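Local coordinates for protein lysozyme, putative (Bacillus anthracis, PDB 2WAG) that probably hydrolyses the glycan strands of bacterial cell-wall peptidoglycan, as a retaining family 25 glycoside hydrolase (lysozyme), at residues 42-45 against 50-53; 100-105 against 131-136; 106-111 against 115-120; 148-153 against 176-181. All coordinates share one frame; numbering follows the deposited sequence. Where two conformers were deposited one is given.

Contact 1: 42-45 against 50-53; sequences FIKA and AFVD
The Phe51 ring meets the tip of Lys44 obliquely, its CE2 lying 4.0 Å from Lys44 NZ, and His5 of the second subunit, part of the expression tag, stacks on the same ring. Lys44 and Phe51 belong to a beta hairpin in which strand 40-47 of the barrel turns back as the short antiparallel strand 51-52. Lys44 is fully extended, with CG anti to the backbone N (chi1 -175°), and its chain runs past the carboxylate of Asp53 so that CD comes within 3.7 Å of Asp53 OD1. The two charges do not touch directly: Lys44 NZ stays 4.8 Å from Asp53 OD1, and a water held by both spans the gap. Glu47 forms a salt bridge with the ammonium group, which also donates to the backbone O of Ser3 of the second subunit, also from the tag. Asp53 is fixed at each oxygen, OD1 by the backbone N of Ser23 and OD2 by that of Tyr55. A second water donates to Asp53 OD2 and to Lys44 O, tying the carboxylate to the barrel strand as well. Such a network would probably favour the charged forms of both buried side chains. The backbones join where Asp53 N donates to Ala45 O at 2.9 Å, while the CA-H of Val52 reaches the same oxygen, with CA 3.5 Å away.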
loop_
_atom_site.group_PDB
_atom_site.type_symbol
_atom_site.label_atom_id
_atom_site.label_comp_id
_atom_site.label_asym_id
_atom_site.label_seq_id
_atom_site.Cartn_x
_atom_site.Cartn_y
_atom_site.Cartn_z
ATOM N N PHE A 42 6.449 3.028 -16.353
ATOM C CA PHE A 42 7.688 2.418 -15.873
ATOM C C PHE A 42 7.369 0.990 -15.440
ATOM O O PHE A 42 6.478 0.771 -14.610
ATOM C CB PHE A 42 8.277 3.215 -14.709
ATOM C CG PHE A 42 8.910 4.527 -15.121
ATOM C CD1 PHE A 42 10.142 4.544 -15.769
ATOM C CD2 PHE A 42 8.275 5.728 -14.875
ATOM C CE1 PHE A 42 10.735 5.745 -16.144
ATOM C CE2 PHE A 42 8.868 6.945 -15.256
ATOM C CZ PHE A 42 10.094 6.940 -15.890
ATOM N N ILE A 43 8.071 0.025 -16.024
ATOM C CA ILE A 43 7.770 -1.373 -15.848
ATOM C C ILE A 43 8.876 -2.042 -15.059
ATOM O O ILE A 43 10.050 -1.884 -15.388
ATOM C CB ILE A 43 7.661 -2.049 -17.238
ATOM C CG1 ILE A 43 6.589 -1.372 -18.106
ATOM C CG2 ILE A 43 7.430 -3.569 -17.106
ATOM C CD1 ILE A 43 6.697 -1.769 -19.553
ATOM N N LYS A 44 8.542 -2.797 -14.012
ATOM C CA LYS A 44 9.593 -3.498 -13.263
ATOM C C LYS A 44 10.279 -4.532 -14.150
ATOM O O LYS A 44 9.599 -5.371 -14.755
ATOM C CB LYS A 44 9.030 -4.215 -12.048
ATOM C CG LYS A 44 10.153 -4.838 -11.225
ATOM C CD LYS A 44 9.626 -5.532 -9.967
ATOM C CE LYS A 44 10.766 -6.210 -9.212
ATOM N NZ LYS A 44 10.239 -6.957 -8.032
ATOM N N ALA A 45 11.616 -4.472 -14.211
ATOM C CA ALA A 45 12.401 -5.471 -14.925
ATOM C C ALA A 45 13.064 -6.441 -13.971
ATOM O O ALA A 45 12.886 -7.651 -14.098
ATOM C CB ALA A 45 13.457 -4.778 -15.789
ATOM N N ALA A 50 19.797 -11.122 -9.193
ATOM C CA ALA A 50 19.422 -12.263 -10.016
ATOM C C ALA A 50 17.944 -12.400 -10.395
ATOM O O ALA A 50 17.582 -13.240 -11.219
ATOM C CB ALA A 50 19.908 -13.544 -9.337
ATOM N N PHE A 51 17.077 -11.554 -9.842
ATOM C CA PHE A 51 15.654 -11.734 -10.058
ATOM C C PHE A 51 15.143 -10.965 -11.285
ATOM O O PHE A 51 15.553 -9.826 -11.525
ATOM C CB PHE A 51 14.871 -11.320 -8.799
ATOM C CG PHE A 51 13.391 -11.469 -8.921
ATOM C CD1 PHE A 51 12.759 -12.659 -8.555
ATOM C CD2 PHE A 51 12.613 -10.421 -9.408
ATOM C CE1 PHE A 51 11.371 -12.786 -8.653
ATOM C CE2 PHE A 51 11.231 -10.546 -9.509
ATOM C CZ PHE A 51 10.615 -11.723 -9.148
ATOM N N VAL A 52 14.244 -11.593 -12.040
ATOM C CA VAL A 52 13.593 -10.985 -13.201
ATOM C C VAL A 52 12.078 -11.064 -13.020
ATOM O O VAL A 52 11.522 -12.150 -12.798
ATOM C CB VAL A 52 13.977 -11.687 -14.532
ATOM C CG1 VAL A 52 13.341 -10.980 -15.724
ATOM C CG2 VAL A 52 15.507 -11.723 -14.699
ATOM N N ASP A 53 11.406 -9.920 -13.099
ATOM C CA ASP A 53 9.949 -9.885 -12.987
ATOM C C ASP A 53 9.331 -10.747 -14.096
ATOM O O ASP A 53 9.735 -10.652 -15.261
ATOM C CB ASP A 53 9.469 -8.427 -13.039
ATOM C CG ASP A 53 7.962 -8.305 -12.911
ATOM O OD1 ASP A 53 7.500 -7.938 -11.798
ATOM O OD2 ASP A 53 7.247 -8.580 -13.905
HETATM O O HOH W 1 6.663 -6.159 -15.224
HETATM O O HOH W 2 8.455 -8.658 -9.309
#

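Contact 2: 100-105 against 131-136; sequences LPPVID and EMLEKH
Leu133 turns CG anti to its carbonyl carbon (chi1 -78°) and Ile104 does the same with CG1 (chi1 -53°), an arrangement that brings the leucine CD1 methyl up to the isoleucine CG1 methylene. Leu133 CD1 and Ile104 CG1 are 4.1 Å apart, the side chains meeting at a slant. The same methyl reaches the pyrrolidine ring of Pro102, with Leu133 CD1 3.8 Å from Pro102 CB. There the two side chains run past one another in opposite directions, and Pro102 CG comes 4.1 Å from Leu133 CB. Leu133 has a second conformer; the contacts are those of the one described. A single leucine branch thus touches two residues that point to the same side of the chain, whereas Val103 between them points away from the helix. No hydrogen bond crosses this small, buried apolar interface. Phe89 of helix 82-92 packs on both Pro102 and Leu133, Ile90 of that helix covers Leu133, and Val141 touches Leu133 and Ile104 just ahead of the next strand. Helix 119-137 is thereby packed against strand 103-106 and the proline just ahead of it; with parallel strand 142-145 they make up a beta-alpha-beta unit of the TIM-barrel-type fold of family 25 lysozymes.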
loop_
_atom_site.group_PDB
_atom_site.type_symbol
_atom_site.label_atom_id
_atom_site.label_comp_id
_atom_site.label_asym_id
_atom_site.label_seq_id
_atom_site.Cartn_x
_atom_site.Cartn_y
_atom_site.Cartn_z
ATOM N N LEU A 100 12.300 5.972 -21.910
ATOM C CA LEU A 100 12.581 6.800 -20.742
ATOM C C LEU A 100 13.878 6.351 -20.052
ATOM O O LEU A 100 14.321 5.225 -20.228
ATOM C CB LEU A 100 11.401 6.733 -19.763
ATOM C CG LEU A 100 10.125 7.365 -20.319
ATOM C CD1 LEU A 100 8.943 7.012 -19.427
ATOM C CD2 LEU A 100 10.297 8.867 -20.393
ATOM N N PRO A 101 14.488 7.232 -19.253
ATOM C CA PRO A 101 15.700 6.848 -18.525
ATOM C C PRO A 101 15.432 5.698 -17.558
ATOM O O PRO A 101 14.284 5.501 -17.105
ATOM C CB PRO A 101 16.075 8.115 -17.762
ATOM C CG PRO A 101 15.399 9.249 -18.548
ATOM C CD PRO A 101 14.109 8.631 -19.007
ATOM N N PRO A 102 16.487 4.962 -17.204
ATOM C CA PRO A 102 16.330 3.894 -16.217
ATOM C C PRO A 102 16.010 4.438 -14.836
ATOM O O PRO A 102 16.426 5.551 -14.482
ATOM C CB PRO A 102 17.704 3.217 -16.190
ATOM C CG PRO A 102 18.635 4.132 -16.844
ATOM C CD PRO A 102 17.888 5.155 -17.631
ATOM N N VAL A 103 15.260 3.651 -14.081
ATOM C CA VAL A 103 14.932 3.971 -12.708
ATOM C C VAL A 103 15.508 2.938 -11.732
ATOM O O VAL A 103 15.426 1.780 -11.986
ATOM C CB VAL A 103 13.422 3.994 -12.515
ATOM C CG1 VAL A 103 13.020 4.149 -11.064
ATOM C CG2 VAL A 103 12.759 5.025 -13.423
ATOM N N ILE A 104 16.076 3.440 -10.626
ATOM C CA ILE A 104 16.409 2.563 -9.509
ATOM C C ILE A 104 15.466 2.913 -8.359
ATOM O O ILE A 104 15.396 4.073 -7.943
ATOM C CB ILE A 104 17.871 2.693 -9.056
ATOM C CG1 ILE A 104 18.841 2.522 -10.233
ATOM C CG2 ILE A 104 18.141 1.649 -7.985
ATOM C CD1 ILE A 104 20.262 2.958 -9.906
ATOM N N ASP A 105 14.759 1.892 -7.873
ATOM C CA ASP A 105 13.748 2.021 -6.847
ATOM C C ASP A 105 14.379 1.630 -5.501
ATOM O O ASP A 105 14.801 0.476 -5.325
ATOM C CB ASP A 105 12.582 1.106 -7.258
ATOM C CG ASP A 105 11.430 1.070 -6.271
ATOM O OD1 ASP A 105 11.659 1.112 -5.030
ATOM O OD2 ASP A 105 10.295 0.929 -6.771
ATOM N N GLU A 131 26.369 5.019 -12.004
ATOM C CA GLU A 131 27.437 5.231 -12.972
ATOM C C GLU A 131 27.305 4.268 -14.153
ATOM O O GLU A 131 27.412 4.651 -15.325
ATOM C CB GLU A 131 28.795 5.046 -12.292
ATOM C CG GLU A 131 29.955 5.345 -13.255
ATOM C CD GLU A 131 31.294 5.140 -12.629
ATOM O OE1 GLU A 131 31.610 5.805 -11.620
ATOM O OE2 GLU A 131 32.064 4.337 -13.189
ATOM N N MET A 132 27.057 3.001 -13.851
ATOM C CA MET A 132 26.985 2.007 -14.909
ATOM C C MET A 132 25.757 2.172 -15.801
ATOM O O MET A 132 25.844 2.009 -17.030
ATOM C CB MET A 132 27.033 0.592 -14.317
ATOM C CG MET A 132 28.372 0.309 -13.632
ATOM S SD MET A 132 28.449 -1.316 -12.878
ATOM C CE MET A 132 28.305 -2.379 -14.301
ATOM N N LEU A 133 24.602 2.486 -15.207
ATOM C CA LEU A 133 23.393 2.669 -16.010
ATOM C C LEU A 133 23.450 3.944 -16.838
ATOM O O LEU A 133 23.021 3.958 -17.989
ATOM C CB LEU A 133 22.132 2.705 -15.138
ATOM C CG LEU A 133 21.601 1.355 -14.637
ATOM C CD1 LEU A 133 20.267 1.520 -13.912
ATOM C CD2 LEU A 133 21.530 0.272 -15.669
ATOM N N GLU A 134 23.964 5.020 -16.252
ATOM C CA GLU A 134 24.047 6.265 -17.016
ATOM C C GLU A 134 24.970 6.083 -18.219
ATOM O O GLU A 134 24.645 6.538 -19.322
ATOM C CB GLU A 134 24.456 7.443 -16.132
ATOM C CG GLU A 134 24.415 8.761 -16.902
ATOM C CD GLU A 134 24.455 10.005 -16.042
ATOM O OE1 GLU A 134 24.780 9.932 -14.845
ATOM O OE2 GLU A 134 24.143 11.088 -16.599
ATOM N N LYS A 135 26.102 5.401 -18.021
ATOM C CA LYS A 135 27.028 5.168 -19.128
ATOM C C LYS A 135 26.390 4.277 -20.190
ATOM O O LYS A 135 26.511 4.540 -21.385
ATOM C CB LYS A 135 28.349 4.543 -18.635
ATOM C CG LYS A 135 29.305 4.226 -19.778
ATOM C CD LYS A 135 30.598 3.597 -19.300
ATOM C CE LYS A 135 31.521 3.317 -20.493
ATOM N NZ LYS A 135 32.728 2.526 -20.103
ATOM N N HIS A 136 25.728 3.206 -19.763
ATOM C CA HIS A 136 25.238 2.265 -20.731
ATOM C C HIS A 136 24.093 2.829 -21.577
ATOM O O HIS A 136 24.050 2.645 -22.809
ATOM C CB HIS A 136 24.773 0.986 -20.020
ATOM C CG HIS A 136 24.317 -0.075 -20.963
ATOM N ND1 HIS A 136 25.200 -0.897 -21.635
ATOM C CD2 HIS A 136 23.078 -0.452 -21.357
ATOM C CE1 HIS A 136 24.518 -1.723 -22.410
ATOM N NE2 HIS A 136 23.229 -1.487 -22.244
#

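Contact 3: 106-111 against 115-120; sequences VEFYAN and NPPKRE
The Phe108 ring meets two consecutive prolines with the rim atoms on its far end. Its CZ lies 4.2 Å from Pro116 CB, which approaches obliquely, while Pro117 CD comes to the ring edge, near its plane, 4.3 Å from Phe108 CE1. Phe108 has CG anti to its carbonyl carbon (chi1 -67°), and from this position the ring extends across to the prolines although the backbones stay well apart, 8.5 Å between the CA atoms of Phe108 and Pro116. No direct hydrogen bond joins the two segments. Nearer the connecting loop, a water provides a polar link: it donates to Asn111 O at 2.8 Å and, in the conformer described, accepts from Asn115 ND2 at 3.1 Å, on the exposed side of the contact.

In the next shell, Tyr153 of helix 147-154 touches both Phe108 and Pro116, and its hydroxyl is hydrogen-bonded to Pro117 O. Lys113, from the loop between the segments, also packs on Phe108, and Phe78 and Val122 pack on Pro117. The second subunit covers part of 106-111, placing Leu169 against Phe108 and His6 of its expression tag against the ring of Tyr109, whose own hydroxyl is hydrogen-bonded to Phe78 N. The two segments belong to a beta-alpha connection of the TIM-barrel-type fold, held by Phe108 against the proline pair. It leads out of strand 103-106, which lies between parallel strands 69-75 and 142-145, and passes beside helix 147-154 to Lys118, the N-cap residue of helix 119-137.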
loop_
_atom_site.group_PDB
_atom_site.type_symbol
_atom_site.label_atom_id
_atom_site.label_comp_id
_atom_site.label_asym_id
_atom_site.label_seq_id
_atom_site.Cartn_x
_atom_site.Cartn_y
_atom_site.Cartn_z
ATOM N N VAL A 106 14.486 2.605 -4.602
ATOM C CA VAL A 106 15.155 2.421 -3.295
ATOM C C VAL A 106 14.106 2.590 -2.194
ATOM O O VAL A 106 13.582 3.703 -1.973
ATOM C CB VAL A 106 16.285 3.439 -3.103
ATOM C CG1 VAL A 106 17.006 3.197 -1.790
ATOM C CG2 VAL A 106 17.265 3.423 -4.285
ATOM N N GLU A 107 13.788 1.494 -1.504
ATOM C CA GLU A 107 12.763 1.562 -0.452
ATOM C C GLU A 107 12.898 0.348 0.445
ATOM O O GLU A 107 13.570 -0.628 0.097
ATOM C CB GLU A 107 11.341 1.636 -1.032
ATOM C CG GLU A 107 10.905 0.415 -1.796
ATOM C CD GLU A 107 9.568 0.654 -2.455
ATOM O OE1 GLU A 107 8.534 0.644 -1.736
ATOM O OE2 GLU A 107 9.527 0.877 -3.686
ATOM N N PHE A 108 12.251 0.404 1.601
ATOM C CA PHE A 108 12.285 -0.754 2.480
ATOM C C PHE A 108 11.424 -1.914 1.990
ATOM O O PHE A 108 10.406 -1.714 1.319
ATOM C CB PHE A 108 11.921 -0.369 3.903
ATOM C CG PHE A 108 12.942 0.508 4.540
ATOM C CD1 PHE A 108 14.188 -0.013 4.847
ATOM C CD2 PHE A 108 12.693 1.838 4.800
ATOM C CE1 PHE A 108 15.165 0.771 5.410
ATOM C CE2 PHE A 108 13.688 2.645 5.370
ATOM C CZ PHE A 108 14.927 2.091 5.683
ATOM N N TYR A 109 11.857 -3.120 2.339
ATOM C CA TYR A 109 11.162 -4.347 1.988
ATOM C C TYR A 109 11.545 -5.417 3.002
ATOM O O TYR A 109 12.427 -5.202 3.833
ATOM C CB TYR A 109 11.547 -4.796 0.578
ATOM C CG TYR A 109 13.028 -5.049 0.402
ATOM C CD1 TYR A 109 13.562 -6.318 0.588
ATOM C CD2 TYR A 109 13.892 -4.020 0.053
ATOM C CE1 TYR A 109 14.915 -6.553 0.428
ATOM C CE2 TYR A 109 15.246 -4.247 -0.109
ATOM C CZ TYR A 109 15.752 -5.514 0.080
ATOM O OH TYR A 109 17.100 -5.742 -0.080
ATOM N N ALA A 110 10.884 -6.567 2.936
ATOM C CA ALA A 110 11.170 -7.655 3.864
ATOM C C ALA A 110 11.298 -7.138 5.295
ATOM O O ALA A 110 10.393 -6.481 5.809
ATOM C CB ALA A 110 12.433 -8.389 3.447
ATOM N N ASN A 111 12.425 -7.438 5.934
ATOM C CA ASN A 111 12.653 -7.033 7.319
ATOM C C ASN A 111 13.659 -5.892 7.454
ATOM O O ASN A 111 14.108 -5.575 8.555
ATOM C CB ASN A 111 13.108 -8.230 8.157
ATOM C CG ASN A 111 12.046 -9.307 8.258
ATOM O OD1 ASN A 111 12.345 -10.498 8.166
ATOM N ND2 ASN A 111 10.799 -8.894 8.453
ATOM N N ASN A 115 16.388 -3.085 10.864
ATOM C CA ASN A 115 17.803 -2.771 11.055
ATOM C C ASN A 115 18.324 -2.063 9.820
ATOM O O ASN A 115 18.982 -2.678 8.976
ATOM C CB ASN A 115 18.593 -4.051 11.298
ATOM C CG ASN A 115 18.182 -4.749 12.573
ATOM O OD1 ASN A 115 18.551 -4.325 13.672
ATOM N ND2 ASN A 115 17.419 -5.829 12.438
ATOM N N PRO A 116 18.005 -0.771 9.698
ATOM C CA PRO A 116 18.271 -0.104 8.418
ATOM C C PRO A 116 19.747 -0.115 8.038
ATOM O O PRO A 116 20.630 0.125 8.883
ATOM C CB PRO A 116 17.800 1.327 8.659
ATOM C CG PRO A 116 16.746 1.196 9.758
ATOM C CD PRO A 116 17.247 0.083 10.632
ATOM N N PRO A 117 20.022 -0.379 6.769
ATOM C CA PRO A 117 21.387 -0.285 6.269
ATOM C C PRO A 117 21.991 1.084 6.526
ATOM O O PRO A 117 21.280 2.096 6.626
ATOM C CB PRO A 117 21.205 -0.508 4.770
ATOM C CG PRO A 117 20.031 -1.425 4.693
ATOM C CD PRO A 117 19.095 -0.921 5.755
ATOM N N LYS A 118 23.318 1.118 6.637
ATOM C CA LYS A 118 23.998 2.374 6.855
ATOM C C LYS A 118 24.052 3.184 5.573
ATOM O O LYS A 118 24.232 2.631 4.516
ATOM C CB LYS A 118 25.428 2.110 7.290
ATOM C CG LYS A 118 25.493 1.349 8.577
ATOM C CD LYS A 118 24.925 2.197 9.687
ATOM N N ARG A 119 23.889 4.485 5.685
ATOM C CA ARG A 119 23.913 5.343 4.508
ATOM C C ARG A 119 25.169 5.143 3.664
ATOM O O ARG A 119 25.082 5.088 2.450
ATOM C CB ARG A 119 23.778 6.802 4.927
ATOM C CG ARG A 119 23.729 7.778 3.763
ATOM C CD ARG A 119 23.498 9.188 4.293
ATOM N NE ARG A 119 23.675 10.215 3.275
ATOM C CZ ARG A 119 22.696 10.932 2.715
ATOM N NH1 ARG A 119 21.414 10.772 3.054
ATOM N NH2 ARG A 119 23.027 11.842 1.827
ATOM N N GLU A 120 26.333 5.018 4.302
ATOM C CA GLU A 120 27.593 4.817 3.566
ATOM C C GLU A 120 27.526 3.622 2.646
ATOM O O GLU A 120 28.040 3.645 1.526
ATOM C CB GLU A 120 28.757 4.572 4.562
ATOM C CG GLU A 120 30.103 4.095 3.924
ATOM C CD GLU A 120 31.106 3.452 4.916
ATOM O OE1 GLU A 120 32.277 3.189 4.523
ATOM O OE2 GLU A 120 30.734 3.185 6.078
HETATM O O HOH W 3 16.549 -6.623 9.559
#

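Contact 4: 148-153 against 176-181; sequences EAYDLY and DERKWT
Tyr150 and Asp176 form the tight part of this contact, where the phenol hydroxyl donates a hydrogen bond to the carboxylate, 2.7 Å from Tyr150 OH to Asp176 OD1. The oxygen is met on its syn side, 18° out of the carboxylate plane, and lies at the edge of the tyrosine ring, in its plane; ring and carboxylate are turned 74° from each other. Tyr150 carries CG anti to the backbone N (chi1 -176°), which sends the ring toward the 176-181 loop. Asp176 OD2 is bonded in turn to Asp156 N, just beyond the helix. In the TIM-barrel-type fold, the bond connects helix 147-154 to the loop between strands 162-166 and 182-186. Leu174 and Ile163 also pack against Tyr150. Arg178 makes the looser part: in the conformer described its CD is 3.5 Å from Tyr150 OH, while the guanidinium turns to the carbonyl oxygens of Tyr158 and Cys161. Its side chain approaches to about 3 Å, nearest atoms, of a magnesium ion whose site is formed by Ile154 and Ala157. A weak bond of 3.5 Å runs from Arg178 N to the same Asp176 OD1. Glu177 points away from the helix and is exposed.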
loop_
_atom_site.group_PDB
_atom_site.type_symbol
_atom_site.label_atom_id
_atom_site.label_comp_id
_atom_site.label_asym_id
_atom_site.label_seq_id
_atom_site.Cartn_x
_atom_site.Cartn_y
_atom_site.Cartn_z
ATOM N N GLU A 148 10.623 7.805 3.691
ATOM C CA GLU A 148 11.583 7.328 4.688
ATOM C C GLU A 148 12.928 6.973 4.055
ATOM O O GLU A 148 13.989 7.300 4.610
ATOM C CB GLU A 148 10.991 6.150 5.477
ATOM C CG GLU A 148 9.840 6.596 6.384
ATOM C CD GLU A 148 9.284 5.504 7.236
ATOM O OE1 GLU A 148 9.315 4.329 6.805
ATOM O OE2 GLU A 148 8.796 5.827 8.347
ATOM N N ALA A 149 12.897 6.306 2.903
ATOM C CA ALA A 149 14.143 5.971 2.233
ATOM C C ALA A 149 14.832 7.229 1.700
ATOM O O ALA A 149 16.066 7.339 1.752
ATOM C CB ALA A 149 13.900 4.934 1.131
ATOM N N TYR A 150 14.053 8.177 1.186
ATOM C CA TYR A 150 14.632 9.416 0.724
ATOM C C TYR A 150 15.349 10.097 1.889
ATOM O O TYR A 150 16.516 10.501 1.774
ATOM C CB TYR A 150 13.546 10.338 0.154
ATOM C CG TYR A 150 14.127 11.601 -0.434
ATOM C CD1 TYR A 150 14.545 11.626 -1.762
ATOM C CD2 TYR A 150 14.289 12.762 0.328
ATOM C CE1 TYR A 150 15.105 12.765 -2.315
ATOM C CE2 TYR A 150 14.836 13.917 -0.222
ATOM C CZ TYR A 150 15.260 13.907 -1.547
ATOM O OH TYR A 150 15.797 15.048 -2.098
ATOM N N ASP A 151 14.672 10.234 3.021
ATOM C CA ASP A 151 15.265 10.991 4.125
ATOM C C ASP A 151 16.536 10.340 4.662
ATOM O O ASP A 151 17.454 11.036 5.086
ATOM C CB ASP A 151 14.237 11.197 5.238
ATOM C CG ASP A 151 13.152 12.188 4.849
ATOM O OD1 ASP A 151 13.289 12.887 3.817
ATOM O OD2 ASP A 151 12.166 12.271 5.609
ATOM N N LEU A 152 16.596 9.013 4.603
ATOM C CA LEU A 152 17.719 8.272 5.170
ATOM C C LEU A 152 18.871 7.981 4.201
ATOM O O LEU A 152 19.983 7.684 4.640
ATOM C CB LEU A 152 17.226 6.960 5.791
ATOM C CG LEU A 152 16.568 7.068 7.168
ATOM C CD1 LEU A 152 15.788 5.803 7.491
ATOM C CD2 LEU A 152 17.608 7.350 8.241
ATOM N N TYR A 153 18.641 8.046 2.893
ATOM C CA TYR A 153 19.649 7.703 1.949
ATOM C C TYR A 153 19.861 8.689 0.801
ATOM O O TYR A 153 20.888 8.708 0.254
ATOM C CB TYR A 153 19.360 6.338 1.382
ATOM C CG TYR A 153 19.247 5.253 2.420
ATOM C CD1 TYR A 153 20.259 5.040 3.321
ATOM C CD2 TYR A 153 18.147 4.468 2.513
ATOM C CE1 TYR A 153 20.152 4.044 4.272
ATOM C CE2 TYR A 153 18.034 3.502 3.446
ATOM C CZ TYR A 153 19.044 3.283 4.314
ATOM O OH TYR A 153 18.903 2.295 5.262
ATOM N N ASP A 176 14.845 18.134 1.811
ATOM C CA ASP A 176 15.966 19.043 1.524
ATOM C C ASP A 176 15.590 20.137 0.521
ATOM O O ASP A 176 16.465 20.855 0.016
ATOM C CB ASP A 176 17.202 18.271 1.041
ATOM C CG ASP A 176 16.934 17.392 -0.156
ATOM O OD1 ASP A 176 15.762 17.277 -0.603
ATOM O OD2 ASP A 176 17.920 16.806 -0.661
ATOM N N GLU A 177 14.286 20.262 0.267
ATOM C CA GLU A 177 13.727 21.292 -0.630
ATOM C C GLU A 177 14.104 21.128 -2.104
ATOM O O GLU A 177 13.918 22.014 -2.913
ATOM C CB GLU A 177 14.023 22.717 -0.114
ATOM C CG GLU A 177 13.398 22.964 1.263
ATOM C CD GLU A 177 13.516 24.405 1.733
ATOM O OE1 GLU A 177 14.178 25.222 1.053
ATOM O OE2 GLU A 177 12.940 24.712 2.799
ATOM N N ARG A 178 14.649 19.966 -2.459
ATOM C CA ARG A 178 14.894 19.659 -3.863
ATOM C C ARG A 178 13.596 19.600 -4.644
ATOM O O ARG A 178 12.533 19.287 -4.103
ATOM C CB ARG A 178 15.591 18.308 -4.028
ATOM C CG ARG A 178 17.094 18.356 -3.949
ATOM C CD ARG A 178 17.674 16.998 -4.315
ATOM N NE ARG A 178 17.689 16.773 -5.762
ATOM C CZ ARG A 178 18.354 15.790 -6.374
ATOM N NH1 ARG A 178 19.043 14.907 -5.664
ATOM N NH2 ARG A 178 18.322 15.688 -7.705
ATOM N N LYS A 179 13.698 19.862 -5.934
ATOM C CA LYS A 179 12.564 19.693 -6.838
ATOM C C LYS A 179 12.468 18.244 -7.317
ATOM O O LYS A 179 13.478 17.617 -7.638
ATOM C CB LYS A 179 12.689 20.632 -8.047
ATOM C CG LYS A 179 12.619 22.099 -7.644
ATOM C CD LYS A 179 12.483 23.019 -8.845
ATOM C CE LYS A 179 12.805 24.456 -8.465
ATOM N NZ LYS A 179 14.218 24.571 -7.987
ATOM N N TRP A 180 11.251 17.709 -7.340
ATOM C CA TRP A 180 11.009 16.360 -7.850
ATOM C C TRP A 180 10.719 16.389 -9.345
ATOM O O TRP A 180 10.285 17.421 -9.907
ATOM C CB TRP A 180 9.885 15.644 -7.079
ATOM C CG TRP A 180 8.587 16.403 -7.032
ATOM C CD1 TRP A 180 8.197 17.283 -6.077
ATOM C CD2 TRP A 180 7.535 16.382 -8.016
ATOM N NE1 TRP A 180 6.952 17.798 -6.386
ATOM C CE2 TRP A 180 6.528 17.267 -7.572
ATOM C CE3 TRP A 180 7.341 15.695 -9.220
ATOM C CZ2 TRP A 180 5.346 17.480 -8.294
ATOM C CZ3 TRP A 180 6.164 15.906 -9.936
ATOM C CH2 TRP A 180 5.183 16.792 -9.470
ATOM N N THR A 181 10.940 15.248 -9.996
ATOM C CA THR A 181 10.688 15.101 -11.430
ATOM C C THR A 181 9.428 14.253 -11.710
ATOM O O THR A 181 8.678 14.551 -12.631
ATOM C CB THR A 181 11.919 14.495 -12.140
ATOM O OG1 THR A 181 13.065 15.318 -11.884
ATOM C CG2 THR A 181 11.682 14.352 -13.645
#

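How the contacts relate
Along the chain, contact 1 closes first, contact 2 then spans contact 3, and contact 4 follows. Contacts 1 and 2 reach the same sheet, their centres 14 Å apart, and meet where Phe42 CE1 packs on Val103 CG2 at 3.5 Å. Contacts 2 and 3 share helix 119-137, one on its barrel-facing flank and the other at its start, with centres 21 Å apart. Contact 4 meets contact 3 where Ala149 CB packs 3.4 Å from Val106 O. Contacts 1 and 4 lie on opposite sides of the chain's centre. Between them the four tie the hairpin, outer helices and loops to one barrel; contacts 1 and 3 touch the second subunit, largely through its tag, and contact 2 does so weakly.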